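Local atomic coordinates of hypothetical 30.2 KD protein c25g10.02 IN chromosome I (Schizosaccharomyces pombe, PDB entry 1KCF), a protein that resolves Holliday junctions in mitochondria, cutting four-way DNA junctions at the point of strand exchange after CT and TT sequences, and acts as a homodimer. Residues C13-L18 / Y172-S177; S53-S58 / H68-E73; A57-D62 / G237-Q242; L115-R120 / L166-T171; K189-M194 / M228-L233. One frame throughout, in Å; residues are numbered along the deposited sequence.

Contact 1. Residues C13-L18 / Y172-S177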
# COMPACT_ATOMS: atom_id res chain seq x y z
N CYS A 13 -25.18 18.28 0.35
CA CYS A 13 -23.98 17.50 0.09
C CYS A 13 -23.05 17.53 1.30
O CYS A 13 -22.46 16.51 1.66
CB CYS A 13 -23.25 18.01 -1.15
SG CYS A 13 -24.05 17.54 -2.70
N LYS A 14 -22.94 18.69 1.93
CA LYS A 14 -22.09 18.84 3.10
C LYS A 14 -22.68 18.08 4.29
O LYS A 14 -21.93 17.57 5.13
CB LYS A 14 -21.94 20.31 3.47
CG LYS A 14 -21.21 20.54 4.78
CD LYS A 14 -21.04 22.02 5.10
CE LYS A 14 -20.12 22.71 4.11
NZ LYS A 14 -19.93 24.14 4.43
N LEU A 15 -24.00 18.00 4.35
CA LEU A 15 -24.67 17.30 5.44
C LEU A 15 -24.65 15.79 5.26
O LEU A 15 -24.96 15.04 6.18
CB LEU A 15 -26.12 17.76 5.57
CG LEU A 15 -26.44 19.21 5.97
CD1 LEU A 15 -27.95 19.37 6.02
CD2 LEU A 15 -25.83 19.54 7.33
N THR A 16 -24.28 15.34 4.06
CA THR A 16 -24.23 13.91 3.77
C THR A 16 -22.83 13.44 3.39
O THR A 16 -22.65 12.32 2.92
CB THR A 16 -25.19 13.56 2.62
OG1 THR A 16 -24.90 14.38 1.48
CG2 THR A 16 -26.64 13.78 3.05
N GLY A 17 -21.84 14.30 3.61
CA GLY A 17 -20.46 13.95 3.30
C GLY A 17 -20.20 13.70 1.83
O GLY A 17 -19.31 12.94 1.47
N LEU A 18 -20.97 14.36 0.96
CA LEU A 18 -20.79 14.19 -0.48
C LEU A 18 -20.07 15.39 -1.06
O LEU A 18 -19.94 16.43 -0.41
CB LEU A 18 -22.15 14.03 -1.16
CG LEU A 18 -23.00 12.81 -0.80
CD1 LEU A 18 -24.36 12.91 -1.49
CD2 LEU A 18 -22.27 11.53 -1.24
N TYR A 172 -14.56 17.06 8.99
CA TYR A 172 -14.42 18.33 9.72
C TYR A 172 -15.40 19.40 9.25
O TYR A 172 -16.01 20.09 10.07
CB TYR A 172 -12.98 18.83 9.56
CG TYR A 172 -11.94 17.85 10.03
CD1 TYR A 172 -10.73 17.72 9.36
CD2 TYR A 172 -12.15 17.06 11.16
CE1 TYR A 172 -9.75 16.83 9.80
CE2 TYR A 172 -11.18 16.17 11.62
CZ TYR A 172 -9.98 16.06 10.93
OH TYR A 172 -9.01 15.19 11.37
N SER A 173 -15.52 19.56 7.94
CA SER A 173 -16.42 20.54 7.37
C SER A 173 -17.83 20.28 7.88
O SER A 173 -18.57 21.20 8.22
CB SER A 173 -16.41 20.45 5.84
OG SER A 173 -17.55 21.07 5.27
N TYR A 174 -18.18 19.00 7.94
CA TYR A 174 -19.49 18.61 8.42
C TYR A 174 -19.74 19.06 9.86
O TYR A 174 -20.73 19.74 10.14
CB TYR A 174 -19.65 17.09 8.35
CG TYR A 174 -20.89 16.60 9.07
CD1 TYR A 174 -22.16 16.82 8.54
CD2 TYR A 174 -20.79 15.96 10.30
CE1 TYR A 174 -23.31 16.43 9.24
CE2 TYR A 174 -21.92 15.57 11.00
CZ TYR A 174 -23.17 15.80 10.47
OH TYR A 174 -24.29 15.41 11.19
N TRP A 175 -18.86 18.67 10.76
CA TRP A 175 -19.03 19.02 12.17
C TRP A 175 -18.93 20.51 12.47
O TRP A 175 -19.59 21.00 13.38
CB TRP A 175 -18.04 18.23 13.03
CG TRP A 175 -18.43 16.78 13.15
CD1 TRP A 175 -17.71 15.70 12.71
CD2 TRP A 175 -19.64 16.26 13.71
NE1 TRP A 175 -18.41 14.54 12.96
CE2 TRP A 175 -19.59 14.85 13.57
CE3 TRP A 175 -20.77 16.84 14.31
CZ2 TRP A 175 -20.62 14.02 14.02
CZ3 TRP A 175 -21.79 16.01 14.75
CH2 TRP A 175 -21.71 14.61 14.60
N ALA A 176 -18.12 21.23 11.70
CA ALA A 176 -17.96 22.66 11.91
C ALA A 176 -19.29 23.39 11.69
O ALA A 176 -19.70 24.21 12.51
CB ALA A 176 -16.91 23.21 10.96
N SER A 177 -19.96 23.08 10.59
CA SER A 177 -21.23 23.72 10.27
C SER A 177 -22.38 23.26 11.16
O SER A 177 -23.31 24.02 11.42
CB SER A 177 -21.59 23.47 8.80
OG SER A 177 -21.62 22.09 8.51
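A helix end of the N-terminal SAP region lies here against the side of helix 168-179 of the RNase H-like resolvase domain, and it illustrates how a small surface junction can be made largely by the aliphatic part of a lysine and by a tyrosine ring. K14 leaves its helix with CG anti to the backbone N (chi1 173°), then bends at chi3 (-66°), so that its methylenes pass across the pair of hydroxyls of S173 and S177, one turn apart. CE comes to 3.3 Å from S173 OG and CD to 3.5 Å from S177 OG; the ammonium passes beyond these hydroxyls, and the lysine meets the helix through carbon. Y174 reaches the other way, its CG also anti to its N, and lies against the last residues of helix 6-15. The carbonyl oxygen K14 O sits at the edge of the tyrosine ring, near its plane, 3.5 Å from CD1. L15, whose CB points away, turns CD2 back to a loose 4.4 Å from Y174 CE1. Past this point the chain turns through G17 at positive phi, with L18 N donating to C13 O. Y174 also meets W241 of helix 224-253 edge-to-face. S177 OG lies 3.2 Å from S173 O and 3.0 Å from Y174 O, two acceptors for one proton.

Contact 2. Residues S53-S58 / H68-E73; sequences SYCFAS and HNWSVE
Over one face of the Y54 ring runs the backbone of S71, while N69 CB and E73 CG lie near the plane at its edge. The W70 indole carries C55 SG over a face, 4.1 Å from the centroid of the five-membered ring, and Y54 O at its edge, 3.4 Å from CD1; W70 NE1 donates outside, to M228 O, and W215 stacks on the indole. H68 presents the edge of its imidazole to S58, with NE2 2.6 Å from OG and either one the possible donor. N69 OD1 meets the edge of the F56 ring. These groups decorate the antiparallel hairpin of strands 52-59 and 65-73 in the RNase H-like sheet. Y54 N donates to S71 O at 3.0 Å, nearly along the C=O axis. The ladder is interrupted by a classic beta bulge, in which H68 and N69 both face F56: H68 N reaches F56 O at 2.8 Å and N69 N reaches it at 3.3 Å, so a single carbonyl takes two donors. On the face shared by Y54 and S71, S71 OG donates to E73 OE1 (2.6 Å) from above the carboxylate plane. A water bound by Y54 OH at 2.7 Å donates to the same E73 OE1.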
# COMPACT_ATOMS: atom_id res chain seq x y z
N SER A 53 -5.78 5.19 15.62
CA SER A 53 -7.00 5.37 16.39
C SER A 53 -8.18 4.71 15.67
O SER A 53 -8.22 4.67 14.45
CB SER A 53 -7.29 6.86 16.59
OG SER A 53 -8.43 7.04 17.41
N TYR A 54 -9.13 4.20 16.45
CA TYR A 54 -10.30 3.55 15.88
C TYR A 54 -11.50 3.73 16.79
O TYR A 54 -11.36 3.90 18.00
CB TYR A 54 -10.02 2.06 15.67
CG TYR A 54 -9.91 1.27 16.95
CD1 TYR A 54 -11.05 0.81 17.62
CD2 TYR A 54 -8.66 0.99 17.52
CE1 TYR A 54 -10.96 0.10 18.81
CE2 TYR A 54 -8.56 0.28 18.71
CZ TYR A 54 -9.71 -0.16 19.35
OH TYR A 54 -9.63 -0.87 20.54
N CYS A 55 -12.69 3.72 16.19
CA CYS A 55 -13.94 3.84 16.92
C CYS A 55 -14.91 2.86 16.27
O CYS A 55 -15.19 2.96 15.07
CB CYS A 55 -14.48 5.28 16.83
SG CYS A 55 -15.92 5.63 17.91
N PHE A 56 -15.40 1.91 17.04
CA PHE A 56 -16.32 0.90 16.53
C PHE A 56 -17.69 1.25 17.12
O PHE A 56 -17.87 1.25 18.33
CB PHE A 56 -15.86 -0.49 16.97
CG PHE A 56 -16.66 -1.63 16.38
CD1 PHE A 56 -16.90 -1.69 15.02
CD2 PHE A 56 -17.14 -2.65 17.20
CE1 PHE A 56 -17.62 -2.76 14.47
CE2 PHE A 56 -17.86 -3.71 16.66
CZ PHE A 56 -18.10 -3.77 15.29
N ALA A 57 -18.65 1.55 16.24
CA ALA A 57 -19.98 1.94 16.70
C ALA A 57 -21.13 1.45 15.82
O ALA A 57 -20.91 0.91 14.74
CB ALA A 57 -20.04 3.45 16.81
N SER A 58 -22.35 1.66 16.31
CA SER A 58 -23.56 1.27 15.59
C SER A 58 -24.61 2.37 15.76
O SER A 58 -24.63 3.08 16.77
CB SER A 58 -24.11 -0.05 16.15
OG SER A 58 -23.19 -1.10 15.99
N HIS A 68 -19.09 1.03 20.79
CA HIS A 68 -18.81 -0.28 21.38
C HIS A 68 -17.36 -0.36 21.87
O HIS A 68 -17.07 -0.85 22.96
CB HIS A 68 -19.03 -1.38 20.34
CG HIS A 68 -20.37 -1.33 19.68
ND1 HIS A 68 -21.56 -1.40 20.38
CD2 HIS A 68 -20.72 -1.22 18.37
CE1 HIS A 68 -22.57 -1.35 19.54
NE2 HIS A 68 -22.09 -1.24 18.31
N ASN A 69 -16.45 0.11 21.03
CA ASN A 69 -15.03 0.11 21.36
C ASN A 69 -14.43 1.40 20.84
O ASN A 69 -14.85 1.90 19.79
CB ASN A 69 -14.33 -1.09 20.74
CG ASN A 69 -14.90 -2.40 21.23
OD1 ASN A 69 -15.88 -2.91 20.69
ND2 ASN A 69 -14.28 -2.95 22.28
N TRP A 70 -13.44 1.91 21.55
CA TRP A 70 -12.86 3.19 21.18
C TRP A 70 -11.48 3.29 21.80
O TRP A 70 -11.33 3.15 23.01
CB TRP A 70 -13.79 4.28 21.71
CG TRP A 70 -13.51 5.65 21.28
CD1 TRP A 70 -12.81 6.05 20.18
CD2 TRP A 70 -13.99 6.85 21.90
NE1 TRP A 70 -12.84 7.41 20.07
CE2 TRP A 70 -13.55 7.93 21.11
CE3 TRP A 70 -14.76 7.10 23.04
CZ2 TRP A 70 -13.86 9.26 21.43
CZ3 TRP A 70 -15.06 8.43 23.36
CH2 TRP A 70 -14.61 9.49 22.56
N SER A 71 -10.46 3.55 20.97
CA SER A 71 -9.11 3.64 21.49
C SER A 71 -8.08 4.20 20.51
O SER A 71 -8.33 4.29 19.30
CB SER A 71 -8.65 2.25 21.97
OG SER A 71 -7.38 2.29 22.59
N VAL A 72 -6.93 4.58 21.05
CA VAL A 72 -5.80 5.09 20.28
C VAL A 72 -4.61 4.25 20.73
O VAL A 72 -4.34 4.14 21.92
CB VAL A 72 -5.53 6.58 20.57
CG1 VAL A 72 -4.22 6.99 19.95
CG2 VAL A 72 -6.65 7.42 19.99
N GLU A 73 -3.90 3.67 19.77
CA GLU A 73 -2.79 2.80 20.09
C GLU A 73 -1.49 3.18 19.41
O GLU A 73 -1.48 3.81 18.36
CB GLU A 73 -3.14 1.36 19.70
CG GLU A 73 -4.50 0.89 20.20
CD GLU A 73 -4.51 0.66 21.70
OE1 GLU A 73 -5.61 0.43 22.25
OE2 GLU A 73 -3.43 0.69 22.31
O HOH W 1 -7.15 -1.46 21.36
O HOH W 2 -11.31 -1.62 22.51

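Contact 3. Residues A57-D62 / G237-Q242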
# COMPACT_ATOMS: atom_id res chain seq x y z
N ALA A 57 -18.65 1.55 16.24
CA ALA A 57 -19.98 1.94 16.70
C ALA A 57 -21.13 1.45 15.82
O ALA A 57 -20.91 0.91 14.74
CB ALA A 57 -20.04 3.45 16.81
N SER A 58 -22.35 1.66 16.31
CA SER A 58 -23.56 1.27 15.59
C SER A 58 -24.61 2.37 15.76
O SER A 58 -24.63 3.08 16.77
CB SER A 58 -24.11 -0.05 16.15
OG SER A 58 -23.19 -1.10 15.99
N GLN A 59 -25.49 2.51 14.78
CA GLN A 59 -26.53 3.52 14.85
C GLN A 59 -27.76 2.95 15.54
O GLN A 59 -28.26 1.89 15.17
CB GLN A 59 -26.91 4.02 13.46
CG GLN A 59 -27.79 5.26 13.49
CD GLN A 59 -27.20 6.41 12.69
OE1 GLN A 59 -27.10 6.34 11.46
NE2 GLN A 59 -26.78 7.46 13.39
N ASN A 60 -28.23 3.67 16.55
CA ASN A 60 -29.38 3.28 17.36
C ASN A 60 -30.71 3.50 16.64
O ASN A 60 -30.78 4.22 15.64
CB ASN A 60 -29.36 4.07 18.67
CG ASN A 60 -30.26 3.49 19.71
OD1 ASN A 60 -30.21 2.30 20.01
ND2 ASN A 60 -31.10 4.34 20.30
N GLU A 61 -31.77 2.87 17.15
CA GLU A 61 -33.10 3.02 16.57
C GLU A 61 -33.52 4.48 16.72
O GLU A 61 -34.31 5.00 15.93
CB GLU A 61 -34.08 2.10 17.29
N ASP A 62 -32.99 5.12 17.75
CA ASP A 62 -33.29 6.52 18.03
C ASP A 62 -32.34 7.39 17.22
O ASP A 62 -32.19 8.59 17.49
CB ASP A 62 -33.09 6.81 19.52
CG ASP A 62 -33.84 5.83 20.41
OD1 ASP A 62 -33.64 5.87 21.64
OD2 ASP A 62 -34.62 5.02 19.87
N GLY A 237 -19.78 10.91 12.33
CA GLY A 237 -20.05 11.81 11.23
C GLY A 237 -20.60 11.06 10.03
O GLY A 237 -21.59 11.47 9.43
N TRP A 238 -19.97 9.94 9.70
CA TRP A 238 -20.40 9.14 8.56
C TRP A 238 -21.78 8.49 8.79
O TRP A 238 -22.59 8.39 7.87
CB TRP A 238 -19.38 8.04 8.28
CG TRP A 238 -19.70 7.21 7.09
CD1 TRP A 238 -19.40 7.50 5.79
CD2 TRP A 238 -20.38 5.96 7.08
NE1 TRP A 238 -19.85 6.49 4.97
CE2 TRP A 238 -20.46 5.53 5.74
CE3 TRP A 238 -20.95 5.15 8.08
CZ2 TRP A 238 -21.07 4.33 5.36
CZ3 TRP A 238 -21.56 3.96 7.71
CH2 TRP A 238 -21.61 3.56 6.36
N MET A 239 -22.02 8.04 10.01
CA MET A 239 -23.29 7.40 10.31
C MET A 239 -24.44 8.40 10.20
O MET A 239 -25.53 8.04 9.78
CB MET A 239 -23.25 6.79 11.71
CG MET A 239 -22.36 5.57 11.79
SD MET A 239 -21.94 5.13 13.49
CE MET A 239 -23.53 4.88 14.16
N ARG A 240 -24.18 9.65 10.55
CA ARG A 240 -25.21 10.67 10.46
C ARG A 240 -25.47 11.00 9.00
O ARG A 240 -26.61 11.29 8.62
CB ARG A 240 -24.80 11.93 11.23
CG ARG A 240 -24.63 11.70 12.73
CD ARG A 240 -24.48 13.01 13.50
NE ARG A 240 -25.75 13.70 13.67
CZ ARG A 240 -25.89 14.88 14.26
NH1 ARG A 240 -24.84 15.51 14.77
NH2 ARG A 240 -27.09 15.44 14.37
N TRP A 241 -24.42 10.96 8.17
CA TRP A 241 -24.60 11.24 6.75
C TRP A 241 -25.56 10.23 6.17
O TRP A 241 -26.48 10.59 5.42
CB TRP A 241 -23.28 11.13 5.98
CG TRP A 241 -22.23 12.12 6.37
CD1 TRP A 241 -22.42 13.29 7.04
CD2 TRP A 241 -20.83 12.02 6.12
NE1 TRP A 241 -21.22 13.94 7.22
CE2 TRP A 241 -20.22 13.18 6.67
CE3 TRP A 241 -20.01 11.08 5.48
CZ2 TRP A 241 -18.84 13.41 6.60
CZ3 TRP A 241 -18.64 11.31 5.42
CH2 TRP A 241 -18.07 12.47 5.97
N GLN A 242 -25.35 8.96 6.50
CA GLN A 242 -26.20 7.90 6.00
C GLN A 242 -27.64 8.09 6.46
O GLN A 242 -28.58 7.77 5.73
CB GLN A 242 -25.68 6.53 6.46
CG GLN A 242 -24.20 6.29 6.21
CD GLN A 242 -23.75 6.79 4.85
OE1 GLN A 242 -24.31 6.42 3.82
NE2 GLN A 242 -22.71 7.63 4.84
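Helix 224-253, the long helix that carries the metal-binding D230 farther back along its length, here runs nearly alongside the end of strand 52-59. The short axes run only 20° from parallel, 9.3 Å apart at closest, and M239 bridges the gap. Its CG is anti to the carbonyl carbon, and a bend at chi3 (59°) turns the methyl toward the strand. SD rests 4.2 Å from A57 CB, and CE is 3.6 Å from Q59 CB. This is helix-on-sheet packing of the RNase H-like fold, with V65 of the adjoining strand touching the same methionine. Q59 projects from the strand with CG anti to its N (chi1 -169°) and slides past M239 in the opposite direction, so that its CD lies 4.1 Å from M239 CB. An alanine here would keep the CB contact but lose CG and the amide, and would probably leave M239 less well covered on the strand side. Within the helix, Q242 folds back over its own preceding turn: NE2 donates to W238 O at 3.1 Å while standing above one face of the W238 ring, toward its rim. W238 O thus receives two donors, the other being Q242 N.

Contact 4. Residues L115-R120 / L166-T171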
# COMPACT_ATOMS: atom_id res chain seq x y z
N LEU A 115 -14.35 2.45 7.81
CA LEU A 115 -14.10 3.80 7.33
C LEU A 115 -12.63 4.13 7.56
O LEU A 115 -12.13 4.03 8.69
CB LEU A 115 -14.97 4.79 8.09
CG LEU A 115 -16.47 4.44 8.16
CD1 LEU A 115 -17.17 5.52 8.95
CD2 LEU A 115 -17.06 4.31 6.76
N MET A 116 -11.95 4.52 6.50
CA MET A 116 -10.53 4.83 6.60
C MET A 116 -10.22 6.27 6.25
O MET A 116 -10.67 6.81 5.24
CB MET A 116 -9.74 3.88 5.69
CG MET A 116 -8.31 3.63 6.13
SD MET A 116 -7.51 2.42 5.04
CE MET A 116 -8.14 0.89 5.73
N GLU A 117 -9.43 6.90 7.11
CA GLU A 117 -9.03 8.28 6.92
C GLU A 117 -7.64 8.38 7.52
O GLU A 117 -7.31 7.66 8.45
CB GLU A 117 -10.01 9.19 7.65
CG GLU A 117 -9.83 10.66 7.42
CD GLU A 117 -11.05 11.45 7.87
OE1 GLU A 117 -10.87 12.47 8.56
OE2 GLU A 117 -12.18 11.06 7.51
N ARG A 118 -6.80 9.24 6.96
CA ARG A 118 -5.45 9.40 7.51
C ARG A 118 -5.54 10.25 8.76
O ARG A 118 -6.35 11.18 8.83
CB ARG A 118 -4.53 10.10 6.50
CG ARG A 118 -4.08 9.26 5.33
CD ARG A 118 -3.21 10.09 4.39
NE ARG A 118 -2.68 9.30 3.28
CZ ARG A 118 -3.43 8.76 2.32
NH1 ARG A 118 -4.74 8.93 2.32
NH2 ARG A 118 -2.85 8.05 1.36
N GLN A 119 -4.72 9.93 9.75
CA GLN A 119 -4.72 10.71 10.97
C GLN A 119 -4.22 12.11 10.61
O GLN A 119 -3.58 12.29 9.57
CB GLN A 119 -3.79 10.08 12.01
CG GLN A 119 -3.68 10.88 13.30
CD GLN A 119 -4.97 10.90 14.10
OE1 GLN A 119 -5.36 9.89 14.69
NE2 GLN A 119 -5.65 12.05 14.11
N ARG A 120 -4.53 13.09 11.44
CA ARG A 120 -4.07 14.45 11.19
C ARG A 120 -2.56 14.49 11.46
O ARG A 120 -2.10 13.98 12.47
CB ARG A 120 -4.78 15.43 12.11
N LEU A 166 -12.58 8.21 3.41
CA LEU A 166 -13.27 9.47 3.54
C LEU A 166 -12.25 10.59 3.56
O LEU A 166 -11.10 10.38 3.94
CB LEU A 166 -14.08 9.49 4.84
CG LEU A 166 -14.94 8.26 5.12
CD1 LEU A 166 -15.65 8.44 6.46
CD2 LEU A 166 -15.95 8.05 3.99
N SER A 167 -12.67 11.77 3.13
CA SER A 167 -11.77 12.90 3.13
C SER A 167 -11.93 13.61 4.46
O SER A 167 -13.04 13.85 4.93
CB SER A 167 -12.12 13.87 1.99
OG SER A 167 -13.39 14.46 2.20
N PRO A 168 -10.80 13.94 5.11
CA PRO A 168 -10.87 14.63 6.40
C PRO A 168 -11.72 15.90 6.28
O PRO A 168 -12.45 16.26 7.20
CB PRO A 168 -9.41 14.94 6.69
CG PRO A 168 -8.70 13.75 6.10
CD PRO A 168 -9.41 13.58 4.77
N LYS A 169 -11.62 16.55 5.12
CA LYS A 169 -12.37 17.78 4.86
C LYS A 169 -13.87 17.57 5.09
O LYS A 169 -14.51 18.35 5.79
CB LYS A 169 -12.12 18.26 3.43
N SER A 170 -14.42 16.52 4.49
CA SER A 170 -15.84 16.23 4.64
C SER A 170 -16.22 16.01 6.10
O SER A 170 -17.26 16.48 6.56
CB SER A 170 -16.22 14.99 3.83
OG SER A 170 -16.00 15.22 2.44
N THR A 171 -15.37 15.30 6.84
CA THR A 171 -15.63 15.03 8.25
C THR A 171 -15.66 16.32 9.05
O THR A 171 -16.65 16.64 9.70
CB THR A 171 -14.56 14.09 8.83
OG1 THR A 171 -14.58 12.84 8.13
CG2 THR A 171 -14.82 13.83 10.31
O HOH W 3 -8.98 8.89 3.25
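E117 sends CG anti to its backbone N (chi1 -173°) and continues extended (chi2 164°), which carries its carboxylate straight out from the strand to the first turn of helix 168-179. T171 answers with OG1 anti to its carbonyl carbon (chi1 -61°), and the two side chains meet tip to tip: OG1 donates to the syn lone pair of E117 OE2 at 3.1 Å. On its way the glutamate slides past P168, its CG 3.5 Å from P168 CG, and OE1 ends close to P168 CA at 3.1 Å. The backbone belongs to a beta-alpha-beta crossover, in which parallel strands 113-118 and 162-165 are linked through helix 128-151; at its end L166 N still donates to M116 O (3.0 Å), nearly along the C=O axis. S167 then caps the helix, its OG accepting from S170 N at 3.2 Å and from S170 OG at 2.7 Å. L166 CD1 packs 4.1 Å from L115 CB. The side chain of E117 comes, at nearest atoms, about 5 Å from those of the Mg(2+)-binding residues D46 and D230, a place consistent with the acidic cluster of RuvC-like nucleases, and the nearby helix start would be expected to stabilise its negative charge.

Contact 5. Residues K189-M194 / M228-L233; sequences KSRVQM and MADSAL. With SO4 (sulfate ion), chain C.
Helix 191-200 starts beside the N-terminal part of helix 224-253, its second residue V192 bringing CA within 5.5 Å of A229 CA. S190 is the N-cap, its OG accepting from Q193 N at 3.2 Å, and R191 N, in the first turn, donates to sulfate O1 at 2.7 Å. R191 then bends at chi3 (-63°), so that NE returns to the same O1, 2.9 Å away and in the guanidinium plane. NH1 points the other way and forms a salt bridge with D230 OD1 at 2.8 Å. The two flat groups are nearly perpendicular, 79° apart, and the arginine reaches OD1 from above the carboxylate plane; Y172 OH binds the same oxygen. Farther down, R191 CB lies 3.7 Å from L233 CD1, which M194 CE also touches. An alanine in place of R191 would remove the guanidinium, and would probably leave the crowded carboxylates of D230 and D46 with less positive charge to balance them and the sulfate held more loosely. The anion, probably from the crystallisation liquor, sits at a helix start beside an arginine, consistent with a phosphate-binding spot next to the Mg(2+) site that includes D230, in a RuvC-family resolvase.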
# COMPACT_ATOMS: atom_id res chain seq x y z
N LYS A 189 -14.65 25.52 17.58
CA LYS A 189 -14.71 24.39 18.50
C LYS A 189 -13.68 23.31 18.15
O LYS A 189 -13.58 22.88 17.00
CB LYS A 189 -16.10 23.76 18.48
CG LYS A 189 -17.13 24.49 19.33
CD LYS A 189 -18.50 23.86 19.16
CE LYS A 189 -19.52 24.53 20.07
NZ LYS A 189 -20.91 24.06 19.80
N SER A 190 -12.91 22.89 19.15
CA SER A 190 -11.90 21.86 18.95
C SER A 190 -12.62 20.51 18.82
O SER A 190 -13.77 20.38 19.23
CB SER A 190 -10.94 21.81 20.14
OG SER A 190 -11.57 21.29 21.29
N ARG A 191 -11.94 19.53 18.24
CA ARG A 191 -12.51 18.19 18.07
C ARG A 191 -12.93 17.60 19.41
O ARG A 191 -14.01 17.01 19.52
CB ARG A 191 -11.50 17.28 17.37
CG ARG A 191 -11.21 17.69 15.93
CD ARG A 191 -9.97 16.99 15.39
NE ARG A 191 -8.77 17.36 16.14
CZ ARG A 191 -7.60 16.73 16.05
NH1 ARG A 191 -7.47 15.69 15.25
NH2 ARG A 191 -6.57 17.14 16.78
N VAL A 192 -12.09 17.76 20.43
CA VAL A 192 -12.39 17.26 21.77
C VAL A 192 -13.67 17.89 22.32
O VAL A 192 -14.50 17.21 22.92
CB VAL A 192 -11.22 17.55 22.73
CG1 VAL A 192 -11.66 17.38 24.18
CG2 VAL A 192 -10.06 16.61 22.43
N GLN A 193 -13.82 19.19 22.11
CA GLN A 193 -15.01 19.90 22.58
C GLN A 193 -16.26 19.47 21.82
O GLN A 193 -17.34 19.38 22.40
CB GLN A 193 -14.82 21.41 22.43
CG GLN A 193 -14.56 22.13 23.75
CD GLN A 193 -15.65 21.87 24.78
OE1 GLN A 193 -16.82 22.20 24.57
NE2 GLN A 193 -15.26 21.28 25.91
N MET A 194 -16.11 19.21 20.53
CA MET A 194 -17.25 18.78 19.73
C MET A 194 -17.77 17.44 20.24
O MET A 194 -18.97 17.26 20.39
CB MET A 194 -16.88 18.66 18.25
CG MET A 194 -16.54 19.99 17.60
SD MET A 194 -16.51 19.90 15.78
CE MET A 194 -14.83 19.42 15.49
N MET A 228 -8.56 10.22 19.89
CA MET A 228 -9.78 9.44 20.06
C MET A 228 -10.98 10.21 19.51
O MET A 228 -11.87 9.64 18.89
CB MET A 228 -10.04 9.14 21.54
CG MET A 228 -9.02 8.24 22.22
SD MET A 228 -9.61 7.67 23.83
CE MET A 228 -9.30 9.08 24.84
N ALA A 229 -10.99 11.51 19.76
CA ALA A 229 -12.08 12.36 19.30
C ALA A 229 -12.10 12.32 17.78
O ALA A 229 -13.17 12.30 17.17
CB ALA A 229 -11.88 13.79 19.80
N ASP A 230 -10.92 12.29 17.18
CA ASP A 230 -10.83 12.26 15.73
C ASP A 230 -11.57 11.06 15.14
O ASP A 230 -12.41 11.22 14.26
CB ASP A 230 -9.37 12.24 15.29
CG ASP A 230 -9.15 12.94 13.97
OD1 ASP A 230 -9.35 14.17 13.93
OD2 ASP A 230 -8.80 12.27 12.98
N SER A 231 -11.25 9.85 15.61
CA SER A 231 -11.92 8.67 15.08
C SER A 231 -13.41 8.65 15.41
O SER A 231 -14.22 8.14 14.64
CB SER A 231 -11.25 7.38 15.58
OG SER A 231 -11.35 7.24 16.99
N ALA A 232 -13.78 9.20 16.57
CA ALA A 232 -15.18 9.23 16.97
C ALA A 232 -15.97 10.15 16.03
O ALA A 232 -17.12 9.87 15.70
CB ALA A 232 -15.31 9.70 18.41
N LEU A 233 -15.35 11.25 15.61
CA LEU A 233 -16.01 12.19 14.70
C LEU A 233 -16.13 11.60 13.31
O LEU A 233 -17.03 11.95 12.55
CB LEU A 233 -15.26 13.52 14.65
CG LEU A 233 -15.31 14.39 15.90
CD1 LEU A 233 -14.27 15.49 15.79
CD2 LEU A 233 -16.71 14.98 16.06
S SO4 C . -8.42 20.92 17.20
O1 SO4 C . -9.28 19.79 17.60
O2 SO4 C . -9.17 21.79 16.28
O3 SO4 C . -8.03 21.68 18.41
O4 SO4 C . -7.21 20.41 16.54

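The five contacts grade from scaffold to site. Contact 1 is a surface junction of lysine methylenes and a tyrosine ring, whereas contact 5 is buried and charged. Contacts 2, 3 and 4 are partly buried and all reach one sheet: contact 2 by backbone pairing, contact 3 by methionine packing, contact 4 by a backbone bond and a glutamate that reaches a helix threonine. Helix 224-253 serves contacts 3 and 5, apolar at one place and acidic at the other; helix 168-179 serves 1 and 4, and Y172 OH joins it to D230. S53 of contact 2 probably hydrogen-bonds S231 of contact 5; contacts 2, 4 and 5 lie near the metal-binding residues, while 1 and 3 do not.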